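Local coordinates for StAR-related lipid transfer protein 5 (Homo sapiens, PDB 2R55) that probably binds cholesterol or other sterols in the cavity of its START domain and may take part in the transport of such lipids inside the cell, at residues T192-D197 / P212-R217; K46-G51 / V56-S61. All blocks are in the same frame, centred on the assembly; numbering follows the deposited sequence.

Interaction 1. Residues T192-D197 / P212-R217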
ATOM      1  N   THR A 192       0.912  -0.408  -7.713  1.00 66.59           N
ATOM      2  CA  THR A 192       0.932  -0.160  -6.284  1.00 66.53           C
ATOM      3  C   THR A 192       2.212   0.551  -5.899  1.00 66.52           C
ATOM      4  O   THR A 192       3.284   0.277  -6.462  1.00 66.43           O
ATOM      5  CB  THR A 192       0.888  -1.451  -5.453  1.00 66.92           C
ATOM      6  OG1 THR A 192       2.106  -2.176  -5.646  1.00 68.50           O
ATOM      7  CG2 THR A 192      -0.291  -2.341  -5.817  1.00 66.63           C
ATOM      8  N   PHE A 193       2.099   1.442  -4.910  1.00 65.88           N
ATOM      9  CA  PHE A 193       3.242   2.146  -4.381  1.00 65.24           C
ATOM     10  C   PHE A 193       3.400   1.874  -2.904  1.00 65.48           C
ATOM     11  O   PHE A 193       2.470   2.077  -2.129  1.00 65.32           O
ATOM     12  CB  PHE A 193       3.104   3.644  -4.635  1.00 64.83           C
ATOM     13  CG  PHE A 193       3.024   3.986  -6.071  1.00 63.81           C
ATOM     14  CD1 PHE A 193       4.174   4.108  -6.826  1.00 61.84           C
ATOM     15  CD2 PHE A 193       1.793   4.130  -6.691  1.00 63.28           C
ATOM     16  CE1 PHE A 193       4.099   4.394  -8.167  1.00 63.50           C
ATOM     17  CE2 PHE A 193       1.714   4.417  -8.038  1.00 63.27           C
ATOM     18  CZ  PHE A 193       2.869   4.555  -8.777  1.00 63.87           C
ATOM     19  N   PHE A 194       4.589   1.401  -2.537  1.00 65.76           N
ATOM     20  CA  PHE A 194       4.996   1.249  -1.145  1.00 65.72           C
ATOM     21  C   PHE A 194       5.904   2.411  -0.823  1.00 65.46           C
ATOM     22  O   PHE A 194       6.863   2.674  -1.552  1.00 65.60           O
ATOM     23  CB  PHE A 194       5.744  -0.069  -0.972  1.00 66.04           C
ATOM     24  CG  PHE A 194       4.848  -1.262  -0.927  1.00 66.85           C
ATOM     25  CD1 PHE A 194       3.470  -1.125  -1.106  1.00 66.75           C
ATOM     26  CD2 PHE A 194       5.372  -2.524  -0.742  1.00 65.91           C
ATOM     27  CE1 PHE A 194       2.638  -2.237  -1.058  1.00 67.14           C
ATOM     28  CE2 PHE A 194       4.539  -3.637  -0.699  1.00 66.07           C
ATOM     29  CZ  PHE A 194       3.178  -3.491  -0.857  1.00 65.99           C
ATOM     30  N   HIS A 195       5.596   3.125   0.248  1.00 65.15           N
ATOM     31  CA  HIS A 195       6.292   4.371   0.548  1.00 64.64           C
ATOM     32  C   HIS A 195       6.522   4.401   2.023  1.00 64.90           C
ATOM     33  O   HIS A 195       6.067   5.301   2.727  1.00 64.67           O
ATOM     34  CB  HIS A 195       5.403   5.543   0.172  1.00 64.44           C
ATOM     35  CG  HIS A 195       6.155   6.783  -0.192  1.00 63.41           C
ATOM     36  ND1 HIS A 195       5.565   7.827  -0.867  1.00 62.67           N
ATOM     37  CD2 HIS A 195       7.446   7.143   0.007  1.00 61.02           C
ATOM     38  CE1 HIS A 195       6.459   8.781  -1.056  1.00 62.10           C
ATOM     39  NE2 HIS A 195       7.606   8.391  -0.537  1.00 59.96           N
ATOM     40  N   THR A 196       7.227   3.394   2.494  1.00 65.85           N
ATOM     41  CA  THR A 196       7.170   3.042   3.900  1.00 66.57           C
ATOM     42  C   THR A 196       8.403   3.487   4.623  1.00 66.73           C
ATOM     43  O   THR A 196       9.509   3.300   4.127  1.00 67.28           O
ATOM     44  CB  THR A 196       7.043   1.550   4.012  1.00 66.54           C
ATOM     45  OG1 THR A 196       5.789   1.172   3.444  1.00 66.38           O
ATOM     46  CG2 THR A 196       7.130   1.086   5.467  1.00 67.12           C
ATOM     47  N   ASP A 197       8.209   4.090   5.788  1.00 66.78           N
ATOM     48  CA  ASP A 197       9.321   4.310   6.707  1.00 66.74           C
ATOM     49  C   ASP A 197       9.211   3.302   7.837  1.00 66.01           C
ATOM     50  O   ASP A 197       8.428   3.467   8.775  1.00 66.58           O
ATOM     51  CB  ASP A 197       9.315   5.725   7.267  1.00 67.17           C
ATOM     52  CG  ASP A 197      10.492   5.995   8.164  1.00 69.08           C
ATOM     53  OD1 ASP A 197      11.440   5.182   8.190  1.00 72.28           O
ATOM     54  OD2 ASP A 197      10.485   7.036   8.852  1.00 71.70           O
ATOM     55  N   PRO A 212      11.819  -4.466  -2.337  1.00 69.41           N
ATOM     56  CA  PRO A 212      11.664  -5.130  -3.636  1.00 69.85           C
ATOM     57  C   PRO A 212      10.947  -6.472  -3.500  1.00 70.42           C
ATOM     58  O   PRO A 212       9.887  -6.685  -4.112  1.00 70.60           O
ATOM     59  CB  PRO A 212      13.104  -5.374  -4.081  1.00 69.69           C
ATOM     60  CG  PRO A 212      13.915  -4.386  -3.356  1.00 69.55           C
ATOM     61  CD  PRO A 212      13.163  -3.893  -2.170  1.00 69.14           C
ATOM     62  N   ARG A 213      11.519  -7.340  -2.670  1.00 70.93           N
ATOM     63  CA  ARG A 213      11.021  -8.685  -2.426  1.00 71.82           C
ATOM     64  C   ARG A 213       9.628  -8.665  -1.833  1.00 72.22           C
ATOM     65  O   ARG A 213       8.816  -9.547  -2.105  1.00 72.72           O
ATOM     66  CB  ARG A 213      11.954  -9.421  -1.466  1.00 71.90           C
ATOM     67  CG  ARG A 213      13.343  -9.707  -2.021  1.00 72.95           C
ATOM     68  CD  ARG A 213      13.827 -11.139  -1.641  1.00 73.53           C
ATOM     69  NE  ARG A 213      14.036 -11.304  -0.201  1.00 73.59           N
ATOM     70  CZ  ARG A 213      14.255 -12.472   0.411  1.00 74.83           C
ATOM     71  NH1 ARG A 213      14.303 -13.618  -0.278  1.00 73.32           N
ATOM     72  NH2 ARG A 213      14.428 -12.497   1.729  1.00 74.45           N
ATOM     73  N   SER A 214       9.358  -7.646  -1.028  1.00 72.64           N
ATOM     74  CA  SER A 214       8.070  -7.493  -0.373  1.00 73.09           C
ATOM     75  C   SER A 214       6.989  -7.257  -1.430  1.00 72.91           C
ATOM     76  O   SER A 214       5.901  -7.825  -1.345  1.00 72.96           O
ATOM     77  CB  SER A 214       8.130  -6.332   0.632  1.00 73.48           C
ATOM     78  OG  SER A 214       7.020  -6.329   1.515  1.00 74.36           O
ATOM     79  N   MET A 215       7.317  -6.449  -2.441  1.00 72.57           N
ATOM     80  CA  MET A 215       6.394  -6.154  -3.550  1.00 71.99           C
ATOM     81  C   MET A 215       6.090  -7.354  -4.466  1.00 71.22           C
ATOM     82  O   MET A 215       4.939  -7.582  -4.817  1.00 70.91           O
ATOM     83  CB  MET A 215       6.918  -4.974  -4.370  1.00 72.38           C
ATOM     84  CG  MET A 215       5.963  -4.454  -5.445  1.00 72.54           C
ATOM     85  SD  MET A 215       4.722  -3.304  -4.823  1.00 74.01           S
ATOM     86  CE  MET A 215       5.692  -1.834  -4.561  1.00 71.76           C
ATOM     87  N   THR A 216       7.120  -8.105  -4.856  1.00 70.49           N
ATOM     88  CA  THR A 216       6.937  -9.295  -5.710  1.00 69.85           C
ATOM     89  C   THR A 216       6.126 -10.412  -5.022  1.00 69.25           C
ATOM     90  O   THR A 216       5.369 -11.136  -5.679  1.00 68.98           O
ATOM     91  CB  THR A 216       8.273  -9.891  -6.165  1.00 69.82           C
ATOM     92  OG1 THR A 216       9.005 -10.349  -5.018  1.00 70.38           O
ATOM     93  CG2 THR A 216       9.084  -8.861  -6.938  1.00 68.85           C
ATOM     94  N   ARG A 217       6.298 -10.521  -3.708  1.00 68.40           N
ATOM     95  CA  ARG A 217       5.526 -11.424  -2.861  1.00 68.07           C
ATOM     96  C   ARG A 217       4.091 -10.951  -2.673  1.00 67.34           C
ATOM     97  O   ARG A 217       3.164 -11.764  -2.570  1.00 66.66           O
ATOM     98  CB  ARG A 217       6.202 -11.552  -1.479  1.00 68.55           C
ATOM     99  CG  ARG A 217       7.103 -12.759  -1.339  1.00 69.50           C
ATOM    100  CD  ARG A 217       8.378 -12.439  -0.549  1.00 72.17           C
ATOM    101  NE  ARG A 217       8.950 -13.655   0.050  1.00 73.81           N
ATOM    102  CZ  ARG A 217       9.564 -14.624  -0.633  1.00 73.84           C
ATOM    103  NH1 ARG A 217       9.721 -14.536  -1.960  1.00 73.12           N
ATOM    104  NH2 ARG A 217      10.020 -15.687   0.012  1.00 73.00           N
TER

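Interaction 2. Residues K46-G51 / V56-S61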
ATOM      1  N   LYS A  46      14.152   3.650 -11.313  1.00 70.27           N
ATOM      2  CA  LYS A  46      15.223   2.696 -11.655  1.00 71.09           C
ATOM      3  C   LYS A  46      14.770   1.293 -11.300  1.00 71.61           C
ATOM      4  O   LYS A  46      14.364   1.040 -10.167  1.00 72.13           O
ATOM      5  CB  LYS A  46      16.542   3.007 -10.926  1.00 71.03           C
ATOM      6  CG  LYS A  46      16.897   4.498 -10.740  1.00 71.91           C
ATOM      7  CD  LYS A  46      17.865   4.995 -11.803  1.00 73.35           C
ATOM      8  CE  LYS A  46      17.146   5.722 -12.954  1.00 74.65           C
ATOM      9  NZ  LYS A  46      17.046   7.204 -12.729  1.00 75.32           N
ATOM     10  N   ILE A  47      14.851   0.377 -12.260  1.00 72.11           N
ATOM     11  CA  ILE A  47      14.322  -0.982 -12.100  1.00 72.65           C
ATOM     12  C   ILE A  47      15.078  -1.835 -11.057  1.00 73.20           C
ATOM     13  O   ILE A  47      16.315  -1.819 -11.011  1.00 73.25           O
ATOM     14  CB  ILE A  47      14.268  -1.709 -13.480  1.00 72.51           C
ATOM     15  CG1 ILE A  47      13.219  -2.824 -13.484  1.00 72.38           C
ATOM     16  CG2 ILE A  47      15.646  -2.219 -13.903  1.00 72.61           C
ATOM     17  CD1 ILE A  47      11.843  -2.365 -13.970  1.00 71.40           C
ATOM     18  N   CYS A  48      14.336  -2.564 -10.219  1.00 73.80           N
ATOM     19  CA  CYS A  48      14.944  -3.517  -9.279  1.00 74.41           C
ATOM     20  C   CYS A  48      15.030  -4.878  -9.951  1.00 74.77           C
ATOM     21  O   CYS A  48      16.112  -5.397 -10.234  1.00 74.79           O
ATOM     22  CB  CYS A  48      14.104  -3.711  -8.011  1.00 74.39           C
ATOM     23  SG  CYS A  48      13.596  -2.282  -7.069  1.00 75.40           S
ATOM     24  N   ARG A  49      13.852  -5.447 -10.175  1.00 75.26           N
ATOM     25  CA  ARG A  49      13.703  -6.799 -10.671  1.00 75.91           C
ATOM     26  C   ARG A  49      12.436  -6.907 -11.519  1.00 76.00           C
ATOM     27  O   ARG A  49      11.700  -5.928 -11.688  1.00 76.10           O
ATOM     28  CB  ARG A  49      13.670  -7.788  -9.499  1.00 75.92           C
ATOM     29  CG  ARG A  49      12.736  -7.363  -8.377  1.00 76.49           C
ATOM     30  CD  ARG A  49      13.220  -7.871  -7.031  1.00 77.31           C
ATOM     31  NE  ARG A  49      12.402  -8.968  -6.529  1.00 77.49           N
ATOM     32  CZ  ARG A  49      12.794  -9.838  -5.602  1.00 79.26           C
ATOM     33  NH1 ARG A  49      14.016  -9.762  -5.074  1.00 79.29           N
ATOM     34  NH2 ARG A  49      11.967 -10.803  -5.209  1.00 79.51           N
ATOM     35  N   GLU A  50      12.208  -8.108 -12.053  1.00 76.12           N
ATOM     36  CA  GLU A  50      11.046  -8.411 -12.871  1.00 76.02           C
ATOM     37  C   GLU A  50      10.772  -9.919 -12.808  1.00 75.87           C
ATOM     38  O   GLU A  50      10.995 -10.557 -11.769  1.00 75.98           O
ATOM     39  CB  GLU A  50      11.284  -7.941 -14.308  1.00 76.08           C
ATOM     40  CG  GLU A  50      10.060  -7.323 -14.959  1.00 76.60           C
ATOM     41  CD  GLU A  50      10.404  -6.154 -15.876  1.00 77.55           C
ATOM     42  OE1 GLU A  50       9.863  -6.096 -17.004  1.00 77.66           O
ATOM     43  OE2 GLU A  50      11.212  -5.288 -15.471  1.00 77.50           O
ATOM     44  N   GLY A  51      10.293 -10.485 -13.911  1.00 75.48           N
ATOM     45  CA  GLY A  51       9.963 -11.900 -13.958  1.00 75.14           C
ATOM     46  C   GLY A  51       8.475 -12.117 -14.128  1.00 74.84           C
ATOM     47  O   GLY A  51       7.776 -11.266 -14.687  1.00 74.66           O
ATOM     48  N   VAL A  56       9.064  -4.445 -10.498  1.00 66.44           N
ATOM     49  CA  VAL A  56       9.205  -3.456  -9.460  1.00 65.87           C
ATOM     50  C   VAL A  56      10.389  -2.546  -9.747  1.00 65.68           C
ATOM     51  O   VAL A  56      11.427  -2.985 -10.243  1.00 65.34           O
ATOM     52  CB  VAL A  56       9.225  -4.082  -8.017  1.00 66.01           C
ATOM     53  CG1 VAL A  56       8.272  -5.283  -7.922  1.00 65.09           C
ATOM     54  CG2 VAL A  56      10.607  -4.491  -7.612  1.00 65.79           C
ATOM     55  N   SER A  57      10.195  -1.264  -9.468  1.00 65.64           N
ATOM     56  CA  SER A  57      11.252  -0.281  -9.585  1.00 65.96           C
ATOM     57  C   SER A  57      11.141   0.658  -8.403  1.00 66.08           C
ATOM     58  O   SER A  57      10.170   0.584  -7.646  1.00 66.72           O
ATOM     59  CB  SER A  57      11.122   0.486 -10.901  1.00 66.35           C
ATOM     60  OG  SER A  57       9.777   0.847 -11.149  1.00 67.10           O
ATOM     61  N   TRP A  58      12.130   1.530  -8.233  1.00 65.61           N
ATOM     62  CA  TRP A  58      12.176   2.400  -7.082  1.00 65.82           C
ATOM     63  C   TRP A  58      12.650   3.775  -7.521  1.00 66.36           C
ATOM     64  O   TRP A  58      13.056   3.960  -8.683  1.00 66.95           O
ATOM     65  CB  TRP A  58      13.102   1.819  -5.990  1.00 65.86           C
ATOM     66  CG  TRP A  58      14.532   1.802  -6.420  1.00 66.11           C
ATOM     67  CD1 TRP A  58      15.143   0.856  -7.194  1.00 66.49           C
ATOM     68  CD2 TRP A  58      15.520   2.803  -6.153  1.00 66.31           C
ATOM     69  NE1 TRP A  58      16.451   1.203  -7.425  1.00 66.79           N
ATOM     70  CE2 TRP A  58      16.712   2.395  -6.797  1.00 66.67           C
ATOM     71  CE3 TRP A  58      15.520   4.003  -5.427  1.00 66.28           C
ATOM     72  CZ2 TRP A  58      17.901   3.147  -6.733  1.00 66.09           C
ATOM     73  CZ3 TRP A  58      16.707   4.757  -5.369  1.00 66.50           C
ATOM     74  CH2 TRP A  58      17.876   4.319  -6.018  1.00 65.85           C
ATOM     75  N   ARG A  59      12.565   4.740  -6.600  1.00 66.19           N
ATOM     76  CA  ARG A  59      13.257   6.015  -6.725  1.00 66.25           C
ATOM     77  C   ARG A  59      13.337   6.702  -5.365  1.00 65.99           C
ATOM     78  O   ARG A  59      12.552   6.386  -4.479  1.00 66.03           O
ATOM     79  CB  ARG A  59      12.588   6.921  -7.767  1.00 66.34           C
ATOM     80  CG  ARG A  59      11.424   7.721  -7.252  1.00 66.46           C
ATOM     81  CD  ARG A  59      10.661   8.311  -8.397  1.00 66.03           C
ATOM     82  NE  ARG A  59       9.636   9.226  -7.921  1.00 66.21           N
ATOM     83  CZ  ARG A  59       8.864   9.947  -8.727  1.00 65.28           C
ATOM     84  NH1 ARG A  59       9.017   9.849 -10.042  1.00 63.11           N
ATOM     85  NH2 ARG A  59       7.940  10.749  -8.217  1.00 64.38           N
ATOM     86  N   PRO A  60      14.271   7.661  -5.205  1.00 66.02           N
ATOM     87  CA  PRO A  60      14.316   8.381  -3.928  1.00 65.90           C
ATOM     88  C   PRO A  60      12.978   9.073  -3.651  1.00 65.56           C
ATOM     89  O   PRO A  60      12.430   9.727  -4.529  1.00 65.59           O
ATOM     90  CB  PRO A  60      15.411   9.441  -4.147  1.00 65.42           C
ATOM     91  CG  PRO A  60      16.202   8.957  -5.296  1.00 65.41           C
ATOM     92  CD  PRO A  60      15.282   8.158  -6.158  1.00 65.72           C
ATOM     93  N   SER A  61      12.448   8.873  -2.454  1.00 65.70           N
ATOM     94  CA  SER A  61      11.298   9.606  -1.961  1.00 65.66           C
ATOM     95  C   SER A  61      11.714  11.031  -1.716  1.00 65.81           C
ATOM     96  O   SER A  61      12.881  11.266  -1.377  1.00 66.04           O
ATOM     97  CB  SER A  61      10.866   9.010  -0.634  1.00 65.79           C
ATOM     98  OG  SER A  61      10.278   9.988   0.199  1.00 65.25           O
TER

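Interaction 1. Residues T192-D197 / P212-R217
Met215 and Phe194 meet where strand 192-194 passes helix 212-217, the axes of these short segments approaching to 10.2 Å with their directions 148° apart; the backbones stay well separated and side chains fill the interval. Of these, Met215 contributes the most. Its CG lies anti to the backbone N (chi1 -173°), and two further bends in the chain bring the thioether back over the phenyl ring. The sulfur SD stands 4.1 Å from the ring centroid of Phe194 and only 8° off the ring normal, the evidence for a Met-aromatic contact over the face. The methyl follows on the same face: CE of Met215 is displaced toward the rim, where its closest ring atom is Phe194 CG at 3.8 Å, and it makes a CH-pi contact with the ring. The same methyl, CE of Met215, also comes within 3.7 Å of Thr192 O. Ser214, one residue earlier on the helix, approaches the same ring obliquely, its OG 4.3 Å from Phe194 CE2. Outside the two segments, Phe218 of the same helix meets Phe194 edge-to-face, and a weak hydrogen bond joins Thr192 OG1 to Tyr219 OH. The long C-terminal helix thus packs on strand 188-197 of the curved START sheet, in the helix-grip arrangement of this family. No hydrogen bond crosses between the two segments, so the pairing relies on dispersion and on the polarisable sulfur against the aromatic face, with the Met215 side chain buried between helix and sheet.

Interaction 2. Residues K46-G51 / V56-S61
The indole of Trp58 has Lys46 CB over one face, 3.8 Å above the plane and offset toward the rim, while Cys48 SG sits at an edge, 3.5 Å from Trp58 CD1. That sulfur lies 75° off the normal of the five-membered ring, which identifies an edge-on sulfur-aromatic contact. The tryptophan's CG stands between its backbone N and carbonyl carbon (chi1 67°), a rotation that swings the indole back toward the opposite strand. Farther along, Val56 CG2 touches both Cys48 CB, at 3.6 Å, and Arg49 CG, at 3.7 Å; the side chains of Arg49 and Val56 run side by side in the same direction. Lys46 and Trp58 form a hydrogen-bonded antiparallel pair: Lys46 N donates to Trp58 O at 2.9 Å, nearly in line with the carbonyl, and Trp58 N returns a bond to Lys46 O. Ile47 and Ser57 follow as a non-hydrogen-bonded pair, with their side chains on the other face of the sheet. The register then slips by one residue. Cys48 N bonds to Val56 O at 2.9 Å, Arg49 N reaches the same oxygen only weakly, and Val56 N donates to Arg49 O at 3.3 Å. Two residues opposite one make this a classic beta bulge. Outside the hairpin, the guanidinium of Arg49 bonds through NH2 to Thr216 OG1 on helix 204-227, and Lys46 NZ turns back to Gly44 O. The bulge thus keeps both backbone polar atoms of Val56 bonded through the change of register, and it leaves Arg49 on the same face as Val56 and Trp58, so that one sheet surface combines apolar packing with a polar tie to the C-terminal helix.

Interaction 2 comes first along the chain, closing the hairpin of strands 46-49 and 54-60, and interaction 1 follows near the C-terminus, joining strand 188-197 to helix 204-227. Their centres are about 10 Å apart. Both belong to one sheet, in which strand 67-75 lies between 54-60 and 188-197. Direct contacts also join them: besides the polar tie of Arg49 to the helix, His195 NE2 is probably hydrogen-bonded to Ser61 OG, and Met215 CG packs on Val56 CG1 at 3.5 Å. The C-terminal helix therefore touches both the early hairpin and the last strand, bringing segments far apart in sequence together on one part of the sheet.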